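Local atomic coordinates of core protein VP4 (Bluetongue virus, PDB entry 2JHP), a protein that caps viral messenger RNA as a multifunctional enzyme and is one of the proteins of the inner capsid of the virus. Residues A120-N123 against Y124-M128; L475-M478 against W479-D483. All coordinates share one frame; numbering follows the deposited sequence.

Contact 1. Residues A120-N123 against Y124-M128. With SAH (S-adenosyl-L-homocysteine), chain B.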
loop_
_atom_site.group_PDB
_atom_site.type_symbol
_atom_site.label_atom_id
_atom_site.label_comp_id
_atom_site.label_asym_id
_atom_site.label_seq_id
_atom_site.Cartn_x
_atom_site.Cartn_y
_atom_site.Cartn_z
ATOM N N ALA A 120 7.146 0.799 3.505
ATOM C CA ALA A 120 8.542 0.827 3.162
ATOM C C ALA A 120 8.699 0.585 1.663
ATOM O O ALA A 120 9.431 1.302 0.997
ATOM C CB ALA A 120 9.294 -0.184 3.971
ATOM N N LEU A 121 7.978 -0.391 1.128
ATOM C CA LEU A 121 7.978 -0.642 -0.305
ATOM C C LEU A 121 7.367 0.502 -1.104
ATOM O O LEU A 121 7.791 0.768 -2.218
ATOM C CB LEU A 121 7.238 -1.937 -0.634
ATOM C CG LEU A 121 7.801 -3.254 -0.103
ATOM C CD1 LEU A 121 7.083 -4.438 -0.779
ATOM C CD2 LEU A 121 9.307 -3.357 -0.303
ATOM N N ARG A 122 6.361 1.169 -0.547
ATOM C CA ARG A 122 5.684 2.217 -1.282
ATOM C C ARG A 122 6.519 3.487 -1.323
ATOM O O ARG A 122 6.481 4.222 -2.315
ATOM C CB ARG A 122 4.309 2.508 -0.698
ATOM C CG ARG A 122 3.332 3.083 -1.733
ATOM C CD ARG A 122 1.929 3.335 -1.182
ATOM N NE ARG A 122 1.332 2.102 -0.683
ATOM C CZ ARG A 122 1.327 1.753 0.594
ATOM N NH1 ARG A 122 1.877 2.564 1.483
ATOM N NH2 ARG A 122 0.782 0.603 0.968
ATOM N N ASN A 123 7.278 3.745 -0.259
ATOM C CA ASN A 123 8.127 4.923 -0.222
ATOM C C ASN A 123 9.235 4.822 -1.227
ATOM O O ASN A 123 9.484 5.764 -1.923
ATOM C CB ASN A 123 8.626 5.222 1.190
ATOM C CG ASN A 123 7.487 5.632 2.140
ATOM O OD1 ASN A 123 6.338 5.850 1.726
ATOM N ND2 ASN A 123 7.809 5.730 3.424
ATOM N N TYR A 124 9.844 3.651 -1.351
ATOM C CA TYR A 124 10.825 3.409 -2.411
ATOM C C TYR A 124 10.193 3.708 -3.777
ATOM O O TYR A 124 10.824 4.345 -4.645
ATOM C CB TYR A 124 11.362 1.968 -2.353
ATOM C CG TYR A 124 12.082 1.509 -3.615
ATOM C CD1 TYR A 124 13.427 1.826 -3.833
ATOM C CD2 TYR A 124 11.416 0.754 -4.593
ATOM C CE1 TYR A 124 14.092 1.403 -4.983
ATOM C CE2 TYR A 124 12.073 0.327 -5.757
ATOM C CZ TYR A 124 13.412 0.658 -5.946
ATOM O OH TYR A 124 14.069 0.248 -7.099
ATOM N N ALA A 125 8.943 3.261 -3.937
ATOM C CA ALA A 125 8.200 3.419 -5.187
ATOM C C ALA A 125 7.860 4.873 -5.521
ATOM O O ALA A 125 7.789 5.226 -6.700
ATOM C CB ALA A 125 6.936 2.556 -5.198
ATOM N N PHE A 126 7.655 5.709 -4.502
ATOM C CA PHE A 126 7.377 7.127 -4.744
ATOM C C PHE A 126 8.652 7.833 -5.189
ATOM O O PHE A 126 8.595 8.847 -5.895
ATOM C CB PHE A 126 6.788 7.815 -3.510
ATOM C CG PHE A 126 5.326 7.550 -3.306
ATOM C CD1 PHE A 126 4.873 6.879 -2.168
ATOM C CD2 PHE A 126 4.382 7.975 -4.251
ATOM C CE1 PHE A 126 3.501 6.632 -1.974
ATOM C CE2 PHE A 126 3.005 7.731 -4.062
ATOM C CZ PHE A 126 2.571 7.054 -2.919
ATOM N N LYS A 127 9.795 7.286 -4.780
ATOM C CA LYS A 127 11.098 7.826 -5.168
ATOM C C LYS A 127 11.451 7.434 -6.595
ATOM O O LYS A 127 12.131 8.185 -7.294
ATOM C CB LYS A 127 12.209 7.365 -4.213
ATOM C CG LYS A 127 12.059 7.855 -2.773
ATOM C CD LYS A 127 11.995 9.376 -2.722
ATOM C CE LYS A 127 11.685 9.898 -1.332
ATOM N NZ LYS A 127 11.232 11.326 -1.390
ATOM N N MET A 128 10.967 6.274 -7.033
ATOM C CA MET A 128 11.387 5.714 -8.312
ATOM C C MET A 128 10.316 5.663 -9.408
ATOM O O MET A 128 10.629 5.316 -10.543
ATOM C CB MET A 128 12.001 4.325 -8.114
ATOM C CG MET A 128 13.139 4.259 -7.109
ATOM S SD MET A 128 14.615 5.127 -7.649
ATOM C CE MET A 128 15.732 4.752 -6.309
HETATM N N SAH B . -1.711 -0.765 -4.283
HETATM C CA SAH B . -2.163 -0.300 -2.934
HETATM C CB SAH B . -3.465 -0.933 -2.433
HETATM C CG SAH B . -3.889 -2.302 -2.932
HETATM S SD SAH B . -5.605 -2.646 -2.456
HETATM C C SAH B . -1.072 -0.402 -1.879
HETATM O O SAH B . 0.087 -0.075 -2.146
HETATM O OXT SAH B . -1.327 -0.775 -0.735
HETATM C "C5'" SAH B . -5.869 -3.515 -4.028
HETATM C "C4'" SAH B . -6.656 -2.694 -5.036
HETATM O "O4'" SAH B . -6.253 -3.001 -6.356
HETATM C "C3'" SAH B . -8.158 -2.950 -4.954
HETATM O "O3'" SAH B . -8.792 -1.687 -5.067
HETATM C "C2'" SAH B . -8.468 -3.779 -6.192
HETATM O "O2'" SAH B . -9.738 -3.517 -6.725
HETATM C "C1'" SAH B . -7.386 -3.307 -7.162
HETATM N N9 SAH B . -7.084 -4.294 -8.223
HETATM C C8 SAH B . -7.050 -5.664 -8.108
HETATM N N7 SAH B . -6.740 -6.194 -9.319
HETATM C C5 SAH B . -6.574 -5.185 -10.207
HETATM C C6 SAH B . -6.246 -5.154 -11.565
HETATM N N6 SAH B . -6.027 -6.286 -12.229
HETATM N N1 SAH B . -6.135 -3.942 -12.222
HETATM C C2 SAH B . -6.350 -2.761 -11.533
HETATM N N3 SAH B . -6.675 -2.786 -10.188
HETATM C C4 SAH B . -6.788 -3.979 -9.530
#

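Contact 2. Residues L475-M478 against W479-D483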
loop_
_atom_site.group_PDB
_atom_site.type_symbol
_atom_site.label_atom_id
_atom_site.label_comp_id
_atom_site.label_asym_id
_atom_site.label_seq_id
_atom_site.Cartn_x
_atom_site.Cartn_y
_atom_site.Cartn_z
ATOM N N LEU A 475 15.472 -6.109 3.141
ATOM C CA LEU A 475 16.873 -6.170 3.514
ATOM C C LEU A 475 17.781 -5.653 2.396
ATOM O O LEU A 475 18.814 -5.029 2.658
ATOM C CB LEU A 475 17.231 -7.615 3.863
ATOM C CG LEU A 475 17.252 -8.049 5.334
ATOM C CD1 LEU A 475 16.939 -6.924 6.323
ATOM C CD2 LEU A 475 16.370 -9.248 5.559
ATOM N N PHE A 476 17.392 -5.924 1.155
ATOM C CA PHE A 476 18.068 -5.368 0.005
ATOM C C PHE A 476 18.004 -3.839 0.023
ATOM O O PHE A 476 19.019 -3.174 -0.189
ATOM C CB PHE A 476 17.465 -5.907 -1.288
ATOM C CG PHE A 476 18.236 -5.519 -2.515
ATOM C CD1 PHE A 476 19.410 -6.193 -2.856
ATOM C CD2 PHE A 476 17.805 -4.476 -3.326
ATOM C CE1 PHE A 476 20.123 -5.847 -3.984
ATOM C CE2 PHE A 476 18.515 -4.127 -4.453
ATOM C CZ PHE A 476 19.677 -4.817 -4.784
ATOM N N LEU A 477 16.820 -3.297 0.291
ATOM C CA LEU A 477 16.617 -1.850 0.314
ATOM C C LEU A 477 17.233 -1.212 1.535
ATOM O O LEU A 477 17.695 -0.090 1.457
ATOM C CB LEU A 477 15.121 -1.482 0.207
ATOM C CG LEU A 477 14.431 -1.858 -1.106
ATOM C CD1 LEU A 477 12.913 -1.920 -0.976
ATOM C CD2 LEU A 477 14.865 -0.900 -2.201
ATOM N N MET A 478 17.239 -1.911 2.663
ATOM C CA MET A 478 18.001 -1.436 3.808
ATOM C C MET A 478 19.464 -1.169 3.374
ATOM O O MET A 478 20.068 -0.146 3.719
ATOM C CB MET A 478 17.965 -2.422 4.970
ATOM C CG MET A 478 16.720 -2.299 5.808
ATOM S SD MET A 478 16.750 -3.377 7.249
ATOM C CE MET A 478 15.073 -3.196 7.839
ATOM N N TRP A 479 19.987 -2.092 2.572
ATOM C CA TRP A 479 21.393 -2.154 2.204
ATOM C C TRP A 479 21.780 -1.161 1.109
ATOM O O TRP A 479 22.831 -0.539 1.190
ATOM C CB TRP A 479 21.693 -3.592 1.780
ATOM C CG TRP A 479 23.060 -3.884 1.293
ATOM C CD1 TRP A 479 24.228 -3.469 1.830
ATOM C CD2 TRP A 479 23.396 -4.724 0.187
ATOM N NE1 TRP A 479 25.288 -3.972 1.110
ATOM C CE2 TRP A 479 24.800 -4.749 0.095
ATOM C CE3 TRP A 479 22.640 -5.447 -0.749
ATOM C CZ2 TRP A 479 25.473 -5.469 -0.897
ATOM C CZ3 TRP A 479 23.305 -6.163 -1.735
ATOM C CH2 TRP A 479 24.705 -6.162 -1.806
ATOM N N ARG A 480 20.915 -1.023 0.103
ATOM C CA ARG A 480 21.150 -0.172 -1.062
ATOM C C ARG A 480 20.633 1.266 -0.871
ATOM O O ARG A 480 21.254 2.222 -1.350
ATOM C CB ARG A 480 20.529 -0.815 -2.316
ATOM C CG ARG A 480 20.669 -0.012 -3.618
ATOM C CD ARG A 480 21.778 -0.525 -4.509
ATOM N NE ARG A 480 21.310 -1.521 -5.476
ATOM C CZ ARG A 480 22.107 -2.376 -6.122
ATOM N NH1 ARG A 480 23.424 -2.375 -5.906
ATOM N NH2 ARG A 480 21.587 -3.238 -6.984
ATOM N N TYR A 481 19.508 1.422 -0.177
ATOM C CA TYR A 481 18.927 2.745 0.046
ATOM C C TYR A 481 18.652 3.024 1.523
ATOM O O TYR A 481 17.498 3.059 1.941
ATOM C CB TYR A 481 17.649 2.916 -0.769
ATOM C CG TYR A 481 17.825 2.747 -2.258
ATOM C CD1 TYR A 481 17.485 1.555 -2.885
ATOM C CD2 TYR A 481 18.324 3.789 -3.043
ATOM C CE1 TYR A 481 17.633 1.391 -4.255
ATOM C CE2 TYR A 481 18.485 3.640 -4.426
ATOM C CZ TYR A 481 18.135 2.432 -5.025
ATOM O OH TYR A 481 18.289 2.276 -6.386
ATOM N N PRO A 482 19.721 3.237 2.313
ATOM C CA PRO A 482 19.691 3.439 3.764
ATOM C C PRO A 482 18.763 4.522 4.334
ATOM O O PRO A 482 18.402 4.432 5.504
ATOM C CB PRO A 482 21.146 3.770 4.087
ATOM C CG PRO A 482 21.900 3.048 3.051
ATOM C CD PRO A 482 21.107 3.261 1.815
ATOM N N ASP A 483 18.384 5.536 3.565
ATOM C CA ASP A 483 17.369 6.465 4.083
ATOM C C ASP A 483 16.037 6.433 3.368
ATOM O O ASP A 483 15.157 7.247 3.660
ATOM C CB ASP A 483 17.879 7.900 4.178
ATOM C CG ASP A 483 18.306 8.283 5.592
ATOM O OD1 ASP A 483 18.784 9.421 5.772
ATOM O OD2 ASP A 483 18.162 7.453 6.520
#

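Contact 1. Residues A120-N123 against Y124-M128
R122 and F126, one helical turn apart, run side by side and point the same way, and their hydrocarbon contact lies next to a ligand site. CG of R122 meets CE1 of the F126 ring at 3.6 Å, while CD of R122 comes to 3.7 Å from the same CE1; guanidinium and ring planes are 57° apart. R122 has CG anti to its own N (chi1 -154°), and the chain bends at chi3 (-60°), turning the guanidinium away from the phenyl ring and toward S-adenosyl-L-homocysteine.

There the polar contacts gather. NE of R122 gives a fairly straight hydrogen bond of 2.9 Å to O of the ligand carboxylate, an atom lying in the guanidinium plane at its edge. NH2 of R122 bonds OXT at 3.0 Å and also reaches O in a weaker, more bent bond. Two nitrogens thus grip both carboxylate oxygens, which should hold the amino-acid end of the ligand in a fixed rotation. NH1 forms a salt bridge with D119, which probably helps to orient the guanidinium, and R122 also touches bound guanine.

Main-chain hydrogen bonds keep the turns together: F126 N to R122 O at 2.9 Å, A125 N to L121 O at 3.2 Å, and a weak one from Y124 N to A120 O. On another side of the helix, CG of M128 lies 3.7 Å above one face of the Y124 ring, toward its rim, and the Y124 hydroxyl is hydrogen-bonded to E505.

All of this belongs to the last turns of helix 114-128. L121, Y124 and A125 pack on I433 of strand 433-437, A120 touches I474 of helix 470-480, and F126 stacks on F132 of strand 131-132 and touches T139 of helix 137-141.

Contact 2. Residues L475-M478 against W479-D483
W479 N and R480 N both turn to the carbonyl of F476 as helix 470-480 reaches its end. The bond from R480 N to F476 O measures 2.9 Å, whereas that from W479 N to the same oxygen is weak and bent. W479 N also bonds L475 O at 3.2 Å, so this one amide is shared between two carbonyls. Y481 N still reaches L477 O at 2.9 Å, although Y481 is the first residue to leave helical backbone angles; P482 follows it.

Among the side chains, F476 is flanked by two partners. Its CE1 lies 3.9 Å from CZ3 of W479, the rings meeting obliquely with planes at 79°. At CZ, the F476 ring presents its edge to one face of the R480 guanidinium, with NH2 of R480 at 3.3 Å and near the phenyl plane; the two planes are 84° apart. R480 gets there by bending at chi2 and chi3, which folds its chain back alongside the ring. The indole NE1 is hydrogen-bonded to S593 O, and R480 has a weak, long ion pair with E505.

On a different side, CD2 of L477 touches CD1 of Y481 at 3.7 Å. The Y481 ring also has CG of R480 3.4 Å above one face, offset toward the rim, and its hydroxyl bonds E505, which should steady the far end of the side chain.

The arrangement is that of a helix C-terminus running into a turn: four-residue spacing pairs F476 with R480 and L477 with Y481, while the tryptophan three places on meets the phenylalanine obliquely. The side chain of L477 lies about 12 Å from bound guanine, so the contact is helix-end packing away from the ligand sites.

From the N terminus the chain passes the sheet region 7-10 to 87-88 and helix 99-112 before helix 114-128, whose last turns form contact 1; much later comes helix 470-480, whose C-terminal end forms contact 2. Each contact is local and closes no long loop; they follow in series, neither nesting nor crossing. In space their centres are 12 Å apart and the two helices touch. Y124 CD1 approaches L477 CD2 at 3.5 Å, M128 CE meets Y481 CE2 at 3.5 Å, and L121 packs on L477. The E505 carboxylate is a shared hydrogen-bond partner of one tyrosine from each contact. The helix that carries the ligand-binding arginine is thereby joined to the helix that follows strand 466-469.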